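Local coordinates for alkyl hydroperoxide reductase E (Mycobacterium tuberculosis, PDB 5C04), which probably reduces hydrogen peroxide and organic hydroperoxides to water and alcohols as a thiol-specific peroxidase that draws its electrons from mycoredoxin, at residues Pro10-Arg15 against Gly99-Ala104; Leu34-Pro39 against Arg143-Ala148; Gln47-Gln52 against Ala115-Phe120; Pro76-Trp81 against Phe89-Asp94. The protein carries 1 engineered substitution. All blocks are in the same frame, centred on the assembly; numbering follows the deposited sequence. Where two conformers were deposited one is given.

From the N terminus, residues 10-15 first meet helix 100-104, closing a loop of 83 residues (interaction 1). Strand 32-37 comes next and packs under the C-terminal helix 143-150 in interaction 2, the longest closure, which crosses interaction 1. Helix 44-55 follows and reaches strand 114-122 in interaction 3, nested within interaction 2 and likewise crossing interaction 1. Interaction 4, between helix 75-85 and strand 91-93, is local and lies inside all three other loops. All four contacts reach one mixed sheet, in which strands 32-37 and 114-122 are neighbours, as are 13-16 and 91-93. D94 and S102 link interactions 4 and 1; Q47 and W81 link 3 and 4.

Interaction 1 (Pro10-Arg15 against Gly99-Ala104); sequences PDFTLR and GAVSQA
V101 is the centre of this contact, its two methyls set against residues of the other segment. CG2 lies 3.7 Å from CB of F12 and 3.8 Å from CD2 of L14, bridging two side chains that leave the 10-15 segment on the same side. The second methyl, CG1, approaches the F12 ring obliquely, 3.8 Å from CD2 of that ring, and the F12 and V101 side chains cross at roughly a right angle. The chi1 of F12, 61°, sets CG between the backbone N and the carbonyl carbon and brings the ring to CG1. One helical turn on, A104 rests against P10, CB to CB at 4.1 Å, nearer the protein surface.

In the next shell, D94 accepts hydrogen bonds from V101 N and the hydroxyl of S102, holding the first turn of helix 100-104, while P10 O is bonded to the hydroxyl of Y105. F12 and V101 also touch L35 and F37 of strand 32-37. A short helix is thus laid, by mainly apolar side-chain contacts, over the N-terminal segment leading into strand 13-16, which lies between strands 21-23 and 91-93 of the thioredoxin-fold sheet of a peroxiredoxin.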
loop_
_atom_site.group_PDB
_atom_site.type_symbol
_atom_site.label_atom_id
_atom_site.label_comp_id
_atom_site.label_asym_id
_atom_site.label_seq_id
_atom_site.Cartn_x
_atom_site.Cartn_y
_atom_site.Cartn_z
ATOM N N PRO A 10 5.014 -1.203 -22.891
ATOM C CA PRO A 10 5.558 -2.378 -22.212
ATOM C C PRO A 10 4.457 -3.309 -21.745
ATOM O O PRO A 10 3.457 -2.837 -21.200
ATOM C CB PRO A 10 6.316 -1.771 -21.029
ATOM C CG PRO A 10 6.792 -0.462 -21.556
ATOM C CD PRO A 10 5.689 0.031 -22.451
ATOM N N ASP A 11 4.627 -4.619 -21.921
ATOM C CA ASP A 11 3.617 -5.547 -21.418
ATOM C C ASP A 11 3.697 -5.607 -19.898
ATOM O O ASP A 11 4.731 -5.323 -19.280
ATOM C CB ASP A 11 3.780 -6.981 -21.946
ATOM C CG ASP A 11 2.440 -7.777 -21.942
ATOM O OD1 ASP A 11 1.357 -7.220 -21.605
ATOM O OD2 ASP A 11 2.477 -8.975 -22.328
ATOM N N PHE A 12 2.571 -5.972 -19.320
ATOM C CA PHE A 12 2.517 -6.209 -17.896
ATOM C C PHE A 12 1.433 -7.199 -17.566
ATOM O O PHE A 12 0.471 -7.345 -18.310
ATOM C CB PHE A 12 2.305 -4.897 -17.104
ATOM C CG PHE A 12 1.010 -4.156 -17.426
ATOM C CD1 PHE A 12 -0.217 -4.611 -16.960
ATOM C CD2 PHE A 12 1.031 -2.987 -18.183
ATOM C CE1 PHE A 12 -1.396 -3.930 -17.249
ATOM C CE2 PHE A 12 -0.141 -2.298 -18.468
ATOM C CZ PHE A 12 -1.356 -2.761 -17.997
ATOM N N THR A 13 1.606 -7.850 -16.413
ATOM C CA THR A 13 0.569 -8.674 -15.822
ATOM C C THR A 13 0.459 -8.287 -14.352
ATOM O O THR A 13 1.425 -8.473 -13.592
ATOM C CB THR A 13 0.901 -10.175 -15.918
ATOM O OG1 THR A 13 1.229 -10.519 -17.280
ATOM C CG2 THR A 13 -0.282 -11.021 -15.442
ATOM N N LEU A 14 -0.710 -7.778 -13.953
ATOM C CA LEU A 14 -0.922 -7.300 -12.575
ATOM C C LEU A 14 -2.246 -7.807 -12.017
ATOM O O LEU A 14 -3.194 -8.091 -12.743
ATOM C CB LEU A 14 -0.914 -5.752 -12.533
ATOM C CG LEU A 14 0.382 -5.054 -12.950
ATOM C CD1 LEU A 14 0.176 -3.540 -13.037
ATOM C CD2 LEU A 14 1.574 -5.353 -12.042
ATOM N N ARG A 15 -2.326 -7.880 -10.702
ATOM C CA ARG A 15 -3.560 -8.216 -10.029
ATOM C C ARG A 15 -4.547 -7.059 -9.917
ATOM O O ARG A 15 -4.164 -5.936 -9.537
ATOM C CB ARG A 15 -3.234 -8.674 -8.611
ATOM C CG ARG A 15 -2.234 -9.806 -8.516
ATOM C CD ARG A 15 -2.959 -11.116 -8.322
ATOM N NE ARG A 15 -2.009 -12.209 -8.298
ATOM C CZ ARG A 15 -2.300 -13.450 -8.648
ATOM N NH1 ARG A 15 -3.531 -13.757 -9.054
ATOM N NH2 ARG A 15 -1.356 -14.371 -8.615
ATOM N N GLY A 99 6.235 -0.419 -7.839
ATOM C CA GLY A 99 6.354 0.548 -8.906
ATOM C C GLY A 99 7.030 0.076 -10.192
ATOM O O GLY A 99 7.402 0.921 -11.004
ATOM N N ALA A 100 7.159 -1.235 -10.405
ATOM C CA ALA A 100 7.934 -1.726 -11.582
ATOM C C ALA A 100 7.292 -1.324 -12.903
ATOM O O ALA A 100 7.983 -0.892 -13.831
ATOM C CB ALA A 100 8.104 -3.233 -11.519
ATOM N N VAL A 101 5.968 -1.474 -12.993
ATOM C CA VAL A 101 5.261 -1.105 -14.241
ATOM C C VAL A 101 5.329 0.397 -14.436
ATOM O O VAL A 101 5.611 0.890 -15.540
ATOM C CB VAL A 101 3.833 -1.651 -14.276
ATOM C CG1 VAL A 101 3.134 -1.208 -15.557
ATOM C CG2 VAL A 101 3.880 -3.174 -14.184
ATOM N N SER A 102 5.087 1.148 -13.368
ATOM C CA SER A 102 5.216 2.599 -13.416
ATOM C C SER A 102 6.604 3.039 -13.931
ATOM O O SER A 102 6.722 3.945 -14.774
ATOM C CB SER A 102 4.912 3.186 -12.030
ATOM O OG SER A 102 3.607 2.828 -11.598
ATOM N N GLN A 103 7.651 2.367 -13.454
ATOM C CA GLN A 103 9.011 2.622 -13.923
ATOM C C GLN A 103 9.186 2.288 -15.401
ATOM O O GLN A 103 9.837 3.043 -16.110
ATOM C CB GLN A 103 10.026 1.813 -13.112
ATOM C CG GLN A 103 10.207 2.304 -11.696
ATOM C CD GLN A 103 11.174 1.419 -10.937
ATOM O OE1 GLN A 103 11.135 0.194 -11.058
ATOM N NE2 GLN A 103 12.061 2.033 -10.171
ATOM N N ALA A 104 8.632 1.158 -15.841
ATOM C CA ALA A 104 8.701 0.761 -17.273
ATOM C C ALA A 104 8.077 1.784 -18.180
ATOM O O ALA A 104 8.491 1.911 -19.353
ATOM C CB ALA A 104 8.014 -0.582 -17.491
#

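Interaction 2 (Leu34-Pro39 against Arg143-Ala148); sequences LLVFHP and RLWTDA. Engineered in segment 34-39: H38 (natural residue Phe).
W145 and the pair L34 and V36 are brought together by their first torsions: the indole leaves the helix with CG anti to its own carbonyl carbon (chi1 -53°), whereas L34 extends CG opposite its backbone N (chi1 180°). V36 has CG1 anti to its N and CG2 anti to its carbonyl carbon, which turns both methyls to the indole. This is helix-on-sheet packing of the thioredoxin fold, the C-terminal helix 143-150 covering one face of the sheet at strand 32-37. The alternation of the strand sends L34 and V36 to the same side, and both cross the tryptophan at about a right angle.

Along the indole the two residues divide the work. L34 takes the end near the helix, with CD2 3.8 Å from CE3 of W145 and CD1 4.1 Å from CB of the same residue. V36 takes the far end of the six-membered ring, where its CG2 approaches CZ3 of W145 at 3.9 Å. All three side chains are buried, and the polar atom of the indole, NE1, is satisfied by E132 of strand 128-134; T119 of strand 114-122 and F60 border the same apolar layer. V36 also touches L53 of helix 44-55, and its side chain is about 8 Å from that of C46, the probable peroxidatic cysteine. At the remote tip of the indole, CH2 of W145 lies 3.9 Å from CG1 of V36.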
loop_
_atom_site.group_PDB
_atom_site.type_symbol
_atom_site.label_atom_id
_atom_site.label_comp_id
_atom_site.label_asym_id
_atom_site.label_seq_id
_atom_site.Cartn_x
_atom_site.Cartn_y
_atom_site.Cartn_z
ATOM N N LEU A 34 -6.946 2.617 -22.110
ATOM C CA LEU A 34 -6.586 3.803 -21.350
ATOM C C LEU A 34 -5.931 3.314 -20.059
ATOM O O LEU A 34 -6.572 2.597 -19.271
ATOM C CB LEU A 34 -7.823 4.622 -20.991
ATOM C CG LEU A 34 -7.588 5.898 -20.190
ATOM C CD1 LEU A 34 -6.844 6.963 -20.971
ATOM C CD2 LEU A 34 -8.908 6.434 -19.662
ATOM N N LEU A 35 -4.680 3.700 -19.886
ATOM C CA LEU A 35 -3.917 3.405 -18.641
ATOM C C LEU A 35 -3.853 4.656 -17.798
ATOM O O LEU A 35 -3.257 5.665 -18.219
ATOM C CB LEU A 35 -2.488 2.979 -18.969
ATOM C CG LEU A 35 -2.346 1.757 -19.880
ATOM C CD1 LEU A 35 -0.885 1.456 -20.127
ATOM C CD2 LEU A 35 -3.061 0.547 -19.310
ATOM N N VAL A 36 -4.487 4.605 -16.615
ATOM C CA VAL A 36 -4.516 5.743 -15.691
ATOM C C VAL A 36 -3.645 5.402 -14.462
ATOM O O VAL A 36 -4.106 4.796 -13.479
ATOM C CB VAL A 36 -5.955 6.124 -15.272
ATOM C CG1 VAL A 36 -5.933 7.364 -14.376
ATOM C CG2 VAL A 36 -6.845 6.344 -16.527
ATOM N N PHE A 37 -2.386 5.786 -14.545
ATOM C CA PHE A 37 -1.484 5.684 -13.364
ATOM C C PHE A 37 -1.871 6.761 -12.378
ATOM O O PHE A 37 -2.179 7.889 -12.770
ATOM C CB PHE A 37 -0.022 5.850 -13.776
ATOM C CG PHE A 37 0.525 4.690 -14.564
ATOM C CD1 PHE A 37 0.409 4.640 -15.953
ATOM C CD2 PHE A 37 1.196 3.658 -13.927
ATOM C CE1 PHE A 37 0.939 3.580 -16.683
ATOM C CE2 PHE A 37 1.737 2.599 -14.651
ATOM C CZ PHE A 37 1.593 2.558 -16.018
ATOM N N HIS A 38 -1.823 6.450 -11.080
ATOM C CA HIS A 38 -2.110 7.477 -10.087
ATOM C C HIS A 38 -1.404 7.165 -8.774
ATOM O O HIS A 38 -1.085 6.000 -8.513
ATOM C CB HIS A 38 -3.606 7.681 -9.891
ATOM C CG HIS A 38 -4.275 6.532 -9.251
ATOM N ND1 HIS A 38 -4.510 6.501 -7.891
ATOM C CD2 HIS A 38 -4.670 5.330 -9.736
ATOM C CE1 HIS A 38 -5.066 5.349 -7.581
ATOM N NE2 HIS A 38 -5.180 4.625 -8.668
ATOM N N PRO A 39 -1.139 8.206 -7.970
ATOM C CA PRO A 39 -0.433 8.030 -6.710
ATOM C C PRO A 39 -0.977 7.024 -5.678
ATOM O O PRO A 39 -0.301 6.032 -5.385
ATOM C CB PRO A 39 -0.419 9.453 -6.139
ATOM C CG PRO A 39 -0.310 10.315 -7.329
ATOM C CD PRO A 39 -1.103 9.607 -8.415
ATOM N N ARG A 143 -10.818 15.424 -20.783
ATOM C CA ARG A 143 -11.199 15.656 -22.184
ATOM C C ARG A 143 -10.164 15.127 -23.186
ATOM O O ARG A 143 -10.490 14.670 -24.272
ATOM C CB ARG A 143 -11.404 17.152 -22.459
ATOM C CG ARG A 143 -12.386 17.880 -21.566
ATOM C CD ARG A 143 -12.451 19.343 -22.015
ATOM N NE ARG A 143 -11.113 19.951 -22.004
ATOM C CZ ARG A 143 -10.697 20.956 -22.774
ATOM N NH1 ARG A 143 -11.514 21.546 -23.650
ATOM N NH2 ARG A 143 -9.442 21.387 -22.652
ATOM N N LEU A 144 -8.894 15.185 -22.801
ATOM C CA LEU A 144 -7.822 14.709 -23.646
ATOM C C LEU A 144 -7.912 13.186 -23.810
ATOM O O LEU A 144 -7.587 12.611 -24.850
ATOM C CB LEU A 144 -6.473 15.142 -23.074
ATOM C CG LEU A 144 -6.297 16.635 -22.707
ATOM C CD1 LEU A 144 -4.935 16.863 -22.055
ATOM C CD2 LEU A 144 -6.475 17.556 -23.890
ATOM N N TRP A 145 -8.344 12.513 -22.742
ATOM C CA TRP A 145 -8.459 11.078 -22.770
ATOM C C TRP A 145 -9.562 10.603 -23.687
ATOM O O TRP A 145 -9.354 9.740 -24.500
ATOM C CB TRP A 145 -8.782 10.542 -21.357
ATOM C CG TRP A 145 -7.858 10.976 -20.238
ATOM C CD1 TRP A 145 -6.693 11.722 -20.316
ATOM C CD2 TRP A 145 -8.007 10.629 -18.853
ATOM N NE1 TRP A 145 -6.161 11.894 -19.056
ATOM C CE2 TRP A 145 -6.931 11.207 -18.150
ATOM C CE3 TRP A 145 -8.963 9.887 -18.150
ATOM C CZ2 TRP A 145 -6.769 11.042 -16.769
ATOM C CZ3 TRP A 145 -8.797 9.727 -16.797
ATOM C CH2 TRP A 145 -7.732 10.323 -16.122
ATOM N N THR A 146 -10.747 11.179 -23.525
ATOM C CA THR A 146 -11.848 10.833 -24.412
ATOM C C THR A 146 -11.510 11.185 -25.867
ATOM O O THR A 146 -11.818 10.421 -26.763
ATOM C CB THR A 146 -13.164 11.516 -24.011
ATOM O OG1 THR A 146 -12.982 12.923 -23.927
ATOM C CG2 THR A 146 -13.652 11.032 -22.672
ATOM N N ASP A 147 -10.862 12.325 -26.096
ATOM C CA ASP A 147 -10.469 12.692 -27.460
ATOM C C ASP A 147 -9.517 11.679 -28.080
ATOM O O ASP A 147 -9.638 11.317 -29.239
ATOM C CB ASP A 147 -9.810 14.067 -27.467
ATOM C CG ASP A 147 -9.305 14.451 -28.833
ATOM O OD1 ASP A 147 -10.166 14.726 -29.693
ATOM O OD2 ASP A 147 -8.075 14.400 -29.064
ATOM N N ALA A 148 -8.546 11.219 -27.288
ATOM C CA ALA A 148 -7.564 10.267 -27.753
ATOM C C ALA A 148 -8.206 8.934 -28.147
ATOM O O ALA A 148 -7.869 8.339 -29.166
ATOM C CB ALA A 148 -6.507 10.048 -26.661
#

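Interaction 3 (Gln47-Gln52 against Ala115-Phe120); sequences QGELDQ and ANRGTF
E49 and R117 meet in a buried salt bridge, and this one pair makes the whole contact. The tight part is around OE1 of E49, which takes a hydrogen bond from NH1 of R117 at 2.8 Å. The bond is bent, with an N-H...O angle of 138°; the carboxylate and guanidinium planes stand 82° apart, and the nitrogen arrives from above the carboxylate plane. OE1 also lies 3.4 Å from CD of R117, alongside the aliphatic stem of the arginine. Two cations grip this oxygen, since R140 forms a second salt bridge with it; together they probably favour the ionised carboxylate. R117 NH2 is held in turn by P136 O.

On the solvent side of helix 44-55, G48 and Q52 are exposed. Q47 is more firmly held: its NE2 bonds D51 OD1 at 2.9 Å, one turn along the helix, and its amide is also tied to W81 and S85.

R117 touches C46, the probable active-site cysteine, and E49 probably acts from the second shell to orient the arginine, consistent with peroxiredoxin active sites. Within the fold, the salt bridge ties helix 44-55 to the start of strand 114-122, which runs between strands 32-37 and 128-134.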
loop_
_atom_site.group_PDB
_atom_site.type_symbol
_atom_site.label_atom_id
_atom_site.label_comp_id
_atom_site.label_asym_id
_atom_site.label_seq_id
_atom_site.Cartn_x
_atom_site.Cartn_y
_atom_site.Cartn_z
ATOM N N GLN A 47 -8.963 10.459 -5.641
ATOM C CA GLN A 47 -10.402 10.231 -5.489
ATOM C C GLN A 47 -11.180 11.050 -6.514
ATOM O O GLN A 47 -12.083 10.524 -7.184
ATOM C CB GLN A 47 -10.874 10.583 -4.066
ATOM C CG GLN A 47 -12.338 10.169 -3.841
ATOM C CD GLN A 47 -12.449 8.716 -3.495
ATOM O OE1 GLN A 47 -11.829 8.252 -2.532
ATOM N NE2 GLN A 47 -13.188 7.952 -4.301
ATOM N N GLY A 48 -10.835 12.301 -6.675
ATOM C CA GLY A 48 -11.533 13.148 -7.625
ATOM C C GLY A 48 -11.389 12.623 -9.032
ATOM O O GLY A 48 -12.351 12.643 -9.816
ATOM N N GLU A 49 -10.170 12.242 -9.405
ATOM C CA GLU A 49 -9.927 11.769 -10.774
ATOM C C GLU A 49 -10.665 10.476 -11.050
ATOM O O GLU A 49 -11.313 10.350 -12.095
ATOM C CB GLU A 49 -8.436 11.593 -11.056
ATOM C CG GLU A 49 -7.612 12.866 -10.925
ATOM C CD GLU A 49 -6.274 12.728 -11.621
ATOM O OE1 GLU A 49 -5.475 11.896 -11.143
ATOM O OE2 GLU A 49 -6.036 13.397 -12.681
ATOM N N LEU A 50 -10.592 9.508 -10.158
ATOM C CA LEU A 50 -11.297 8.243 -10.402
ATOM C C LEU A 50 -12.809 8.382 -10.240
ATOM O O LEU A 50 -13.543 7.673 -10.902
ATOM C CB LEU A 50 -10.706 7.096 -9.584
ATOM C CG LEU A 50 -9.306 6.634 -10.016
ATOM C CD1 LEU A 50 -9.019 5.273 -9.369
ATOM C CD2 LEU A 50 -9.070 6.615 -11.501
ATOM N N ASP A 51 -13.282 9.278 -9.379
ATOM C CA ASP A 51 -14.727 9.542 -9.294
ATOM C C ASP A 51 -15.224 10.112 -10.598
ATOM O O ASP A 51 -16.323 9.724 -11.047
ATOM C CB ASP A 51 -15.065 10.470 -8.112
ATOM C CG ASP A 51 -14.973 9.780 -6.757
ATOM O OD1 ASP A 51 -14.688 8.548 -6.654
ATOM O OD2 ASP A 51 -15.246 10.465 -5.734
ATOM N N GLN A 52 -14.476 11.015 -11.224
ATOM C CA GLN A 52 -14.877 11.574 -12.534
ATOM C C GLN A 52 -14.906 10.434 -13.563
ATOM O O GLN A 52 -15.838 10.337 -14.372
ATOM C CB GLN A 52 -13.949 12.743 -12.942
ATOM C CG GLN A 52 -13.904 13.150 -14.425
ATOM C CD GLN A 52 -14.906 14.205 -14.856
ATOM O OE1 GLN A 52 -15.538 14.870 -14.045
ATOM N NE2 GLN A 52 -15.087 14.323 -16.159
ATOM N N ALA A 115 3.479 6.237 -8.224
ATOM C CA ALA A 115 3.349 6.683 -9.614
ATOM C C ALA A 115 2.933 8.142 -9.609
ATOM O O ALA A 115 2.120 8.579 -8.769
ATOM C CB ALA A 115 2.338 5.837 -10.365
ATOM N N ASN A 116 3.503 8.909 -10.550
ATOM C CA ASN A 116 2.955 10.191 -10.922
ATOM C C ASN A 116 1.667 9.988 -11.697
ATOM O O ASN A 116 1.231 8.859 -11.924
ATOM C CB ASN A 116 4.003 10.988 -11.748
ATOM C CG ASN A 116 5.197 11.428 -10.910
ATOM O OD1 ASN A 116 5.040 11.898 -9.801
ATOM N ND2 ASN A 116 6.402 11.272 -11.452
ATOM N N ARG A 117 1.046 11.104 -12.096
ATOM C CA ARG A 117 -0.216 11.054 -12.827
ATOM C C ARG A 117 0.057 10.855 -14.318
ATOM O O ARG A 117 -0.108 11.770 -15.143
ATOM C CB ARG A 117 -1.060 12.317 -12.530
ATOM C CG ARG A 117 -1.464 12.396 -11.070
ATOM C CD ARG A 117 -2.513 13.480 -10.745
ATOM N NE ARG A 117 -2.526 13.657 -9.303
ATOM C CZ ARG A 117 -3.078 12.818 -8.430
ATOM N NH1 ARG A 117 -3.821 11.817 -8.849
ATOM N NH2 ARG A 117 -2.849 12.985 -7.122
ATOM N N GLY A 118 0.497 9.652 -14.645
ATOM C CA GLY A 118 0.798 9.247 -16.014
ATOM C C GLY A 118 -0.444 8.692 -16.670
ATOM O O GLY A 118 -1.217 7.953 -16.058
ATOM N N THR A 119 -0.667 9.034 -17.938
ATOM C CA THR A 119 -1.799 8.486 -18.658
ATOM C C THR A 119 -1.351 8.104 -20.060
ATOM O O THR A 119 -0.627 8.863 -20.699
ATOM C CB THR A 119 -2.946 9.502 -18.840
ATOM O OG1 THR A 119 -3.055 10.363 -17.701
ATOM C CG2 THR A 119 -4.267 8.785 -19.151
ATOM N N PHE A 120 -1.800 6.958 -20.519
ATOM C CA PHE A 120 -1.495 6.484 -21.860
ATOM C C PHE A 120 -2.720 5.916 -22.500
ATOM O O PHE A 120 -3.610 5.389 -21.845
ATOM C CB PHE A 120 -0.426 5.392 -21.787
ATOM C CG PHE A 120 0.835 5.846 -21.160
ATOM C CD1 PHE A 120 0.999 5.719 -19.788
ATOM C CD2 PHE A 120 1.871 6.369 -21.908
ATOM C CE1 PHE A 120 2.148 6.163 -19.180
ATOM C CE2 PHE A 120 3.030 6.808 -21.313
ATOM C CZ PHE A 120 3.178 6.688 -19.936
#

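Interaction 4 (Pro76-Trp81 against Phe89-Asp94); sequences PTHKIW and FPLLSD
H78 and L91 bury the most surface here, with W81 completing the group. The imidazole and the leucine cross obliquely, CB of H78 standing 4.0 Å from CB of L91. With CG placed beside its own backbone N (chi1 -68°), H78 directs its ring at the strand, where CE1 comes within 3.6 Å of L92 O, near the plane of the ring. ND1 does not bond S93 directly. Instead a water in the ring plane lies 2.8 Å from H78 ND1 and donates to the backbone O of L91, also at 2.8 Å, and to OG of S93 at 2.7 Å. This three-way water should help to fix the rotation of the imidazole and joins helix to strand; S93 OG is additionally bonded to G73 O.

The other end of L91 is apolar: its CD2 lies obliquely to the indole of W81, 3.6 Å from CE3 of that ring, the two side chains at about a right angle. W81 NE1 is bonded to Q47 OE1, and its ring touches C46, the probable active-site cysteine. Segment 76-81 of helix 75-85 runs nearly antiparallel to strand 91-93 (164°) within the beta-alpha-beta unit that starts at strand 65-71, and the strand lies between 65-71 and 13-16.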
loop_
_atom_site.group_PDB
_atom_site.type_symbol
_atom_site.label_atom_id
_atom_site.label_comp_id
_atom_site.label_asym_id
_atom_site.label_seq_id
_atom_site.Cartn_x
_atom_site.Cartn_y
_atom_site.Cartn_z
ATOM N N PRO A 76 -6.058 -5.707 -1.589
ATOM C CA PRO A 76 -7.054 -5.434 -0.524
ATOM C C PRO A 76 -7.353 -3.941 -0.343
ATOM O O PRO A 76 -8.477 -3.582 -0.021
ATOM C CB PRO A 76 -6.396 -6.029 0.738
ATOM C CG PRO A 76 -5.508 -7.100 0.209
ATOM C CD PRO A 76 -4.959 -6.562 -1.099
ATOM N N THR A 77 -6.331 -3.087 -0.491
ATOM C CA THR A 77 -6.571 -1.653 -0.460
ATOM C C THR A 77 -7.536 -1.229 -1.550
ATOM O O THR A 77 -8.483 -0.467 -1.320
ATOM C CB THR A 77 -5.242 -0.894 -0.596
ATOM O OG1 THR A 77 -4.462 -1.147 0.587
ATOM C CG2 THR A 77 -5.433 0.601 -0.750
ATOM N N HIS A 78 -7.243 -1.702 -2.761
ATOM C CA HIS A 78 -8.051 -1.336 -3.915
ATOM C C HIS A 78 -9.446 -1.916 -3.866
ATOM O O HIS A 78 -10.387 -1.256 -4.306
ATOM C CB HIS A 78 -7.325 -1.714 -5.187
ATOM C CG HIS A 78 -6.096 -0.888 -5.424
ATOM N ND1 HIS A 78 -5.109 -1.260 -6.296
ATOM C CD2 HIS A 78 -5.685 0.280 -4.865
ATOM C CE1 HIS A 78 -4.151 -0.347 -6.298
ATOM N NE2 HIS A 78 -4.470 0.594 -5.430
ATOM N N LYS A 79 -9.601 -3.100 -3.272
ATOM C CA LYS A 79 -10.931 -3.674 -3.106
ATOM C C LYS A 79 -11.832 -2.825 -2.218
ATOM O O LYS A 79 -12.988 -2.517 -2.584
ATOM C CB LYS A 79 -10.856 -5.109 -2.575
ATOM C CG LYS A 79 -12.218 -5.792 -2.420
ATOM C CD LYS A 79 -13.005 -5.816 -3.722
ATOM C CE LYS A 79 -14.222 -6.720 -3.639
ATOM N NZ LYS A 79 -15.034 -6.637 -4.886
ATOM N N ILE A 80 -11.345 -2.425 -1.048
ATOM C CA ILE A 80 -12.121 -1.575 -0.151
ATOM C C ILE A 80 -12.412 -0.209 -0.800
ATOM O O ILE A 80 -13.509 0.342 -0.740
ATOM C CB ILE A 80 -11.402 -1.396 1.210
ATOM C CG1 ILE A 80 -11.296 -2.736 1.953
ATOM C CG2 ILE A 80 -12.095 -0.329 2.042
ATOM C CD1 ILE A 80 -12.613 -3.396 2.298
ATOM N N TRP A 81 -11.393 0.381 -1.422
ATOM C CA TRP A 81 -11.547 1.690 -2.040
ATOM C C TRP A 81 -12.603 1.617 -3.151
ATOM O O TRP A 81 -13.488 2.475 -3.239
ATOM C CB TRP A 81 -10.213 2.171 -2.596
ATOM C CG TRP A 81 -10.188 3.633 -2.953
ATOM C CD1 TRP A 81 -10.843 4.655 -2.329
ATOM C CD2 TRP A 81 -9.456 4.234 -4.031
ATOM N NE1 TRP A 81 -10.553 5.856 -2.933
ATOM C CE2 TRP A 81 -9.700 5.626 -3.983
ATOM C CE3 TRP A 81 -8.607 3.732 -5.000
ATOM C CZ2 TRP A 81 -9.127 6.512 -4.886
ATOM C CZ3 TRP A 81 -8.039 4.616 -5.913
ATOM C CH2 TRP A 81 -8.305 5.991 -5.849
ATOM N N PHE A 89 -14.556 -0.676 -12.613
ATOM C CA PHE A 89 -13.460 -0.917 -13.537
ATOM C C PHE A 89 -12.263 -1.512 -12.779
ATOM O O PHE A 89 -12.239 -1.456 -11.535
ATOM C CB PHE A 89 -13.078 0.383 -14.282
ATOM C CG PHE A 89 -12.825 1.572 -13.368
ATOM C CD1 PHE A 89 -13.866 2.417 -12.992
ATOM C CD2 PHE A 89 -11.552 1.826 -12.856
ATOM C CE1 PHE A 89 -13.641 3.489 -12.140
ATOM C CE2 PHE A 89 -11.331 2.905 -11.996
ATOM C CZ PHE A 89 -12.379 3.743 -11.656
ATOM N N PRO A 90 -11.252 -2.040 -13.499
ATOM C CA PRO A 90 -10.097 -2.623 -12.814
ATOM C C PRO A 90 -9.135 -1.583 -12.243
ATOM O O PRO A 90 -8.730 -0.645 -12.940
ATOM C CB PRO A 90 -9.384 -3.444 -13.904
ATOM C CG PRO A 90 -10.404 -3.616 -14.981
ATOM C CD PRO A 90 -11.252 -2.393 -14.942
ATOM N N LEU A 91 -8.794 -1.780 -10.970
ATOM C CA LEU A 91 -7.699 -1.085 -10.300
ATOM C C LEU A 91 -6.624 -2.123 -10.149
ATOM O O LEU A 91 -6.876 -3.175 -9.528
ATOM C CB LEU A 91 -8.120 -0.609 -8.929
ATOM C CG LEU A 91 -8.975 0.661 -8.874
ATOM C CD1 LEU A 91 -10.396 0.470 -9.350
ATOM C CD2 LEU A 91 -9.029 1.187 -7.449
ATOM N N LEU A 92 -5.464 -1.853 -10.743
ATOM C CA LEU A 92 -4.356 -2.806 -10.781
ATOM C C LEU A 92 -3.271 -2.456 -9.805
ATOM O O LEU A 92 -2.996 -1.273 -9.574
ATOM C CB LEU A 92 -3.741 -2.882 -12.164
ATOM C CG LEU A 92 -4.711 -3.167 -13.295
ATOM C CD1 LEU A 92 -3.893 -3.410 -14.548
ATOM C CD2 LEU A 92 -5.645 -4.333 -13.003
ATOM N N SER A 93 -2.645 -3.496 -9.233
ATOM C CA SER A 93 -1.640 -3.329 -8.168
ATOM C C SER A 93 -0.212 -3.420 -8.675
ATOM O O SER A 93 0.260 -4.518 -9.000
ATOM C CB SER A 93 -1.838 -4.401 -7.101
ATOM O OG SER A 93 -3.019 -4.176 -6.392
ATOM N N ASP A 94 0.475 -2.279 -8.722
ATOM C CA ASP A 94 1.889 -2.210 -9.080
ATOM C C ASP A 94 2.710 -2.258 -7.762
ATOM O O ASP A 94 3.519 -1.382 -7.472
ATOM C CB ASP A 94 2.136 -0.919 -9.900
ATOM C CG ASP A 94 3.496 -0.897 -10.601
ATOM O OD1 ASP A 94 4.131 -1.972 -10.806
ATOM O OD2 ASP A 94 3.960 0.217 -10.937
HETATM O O HOH W 1 -5.641 -3.900 -7.142
#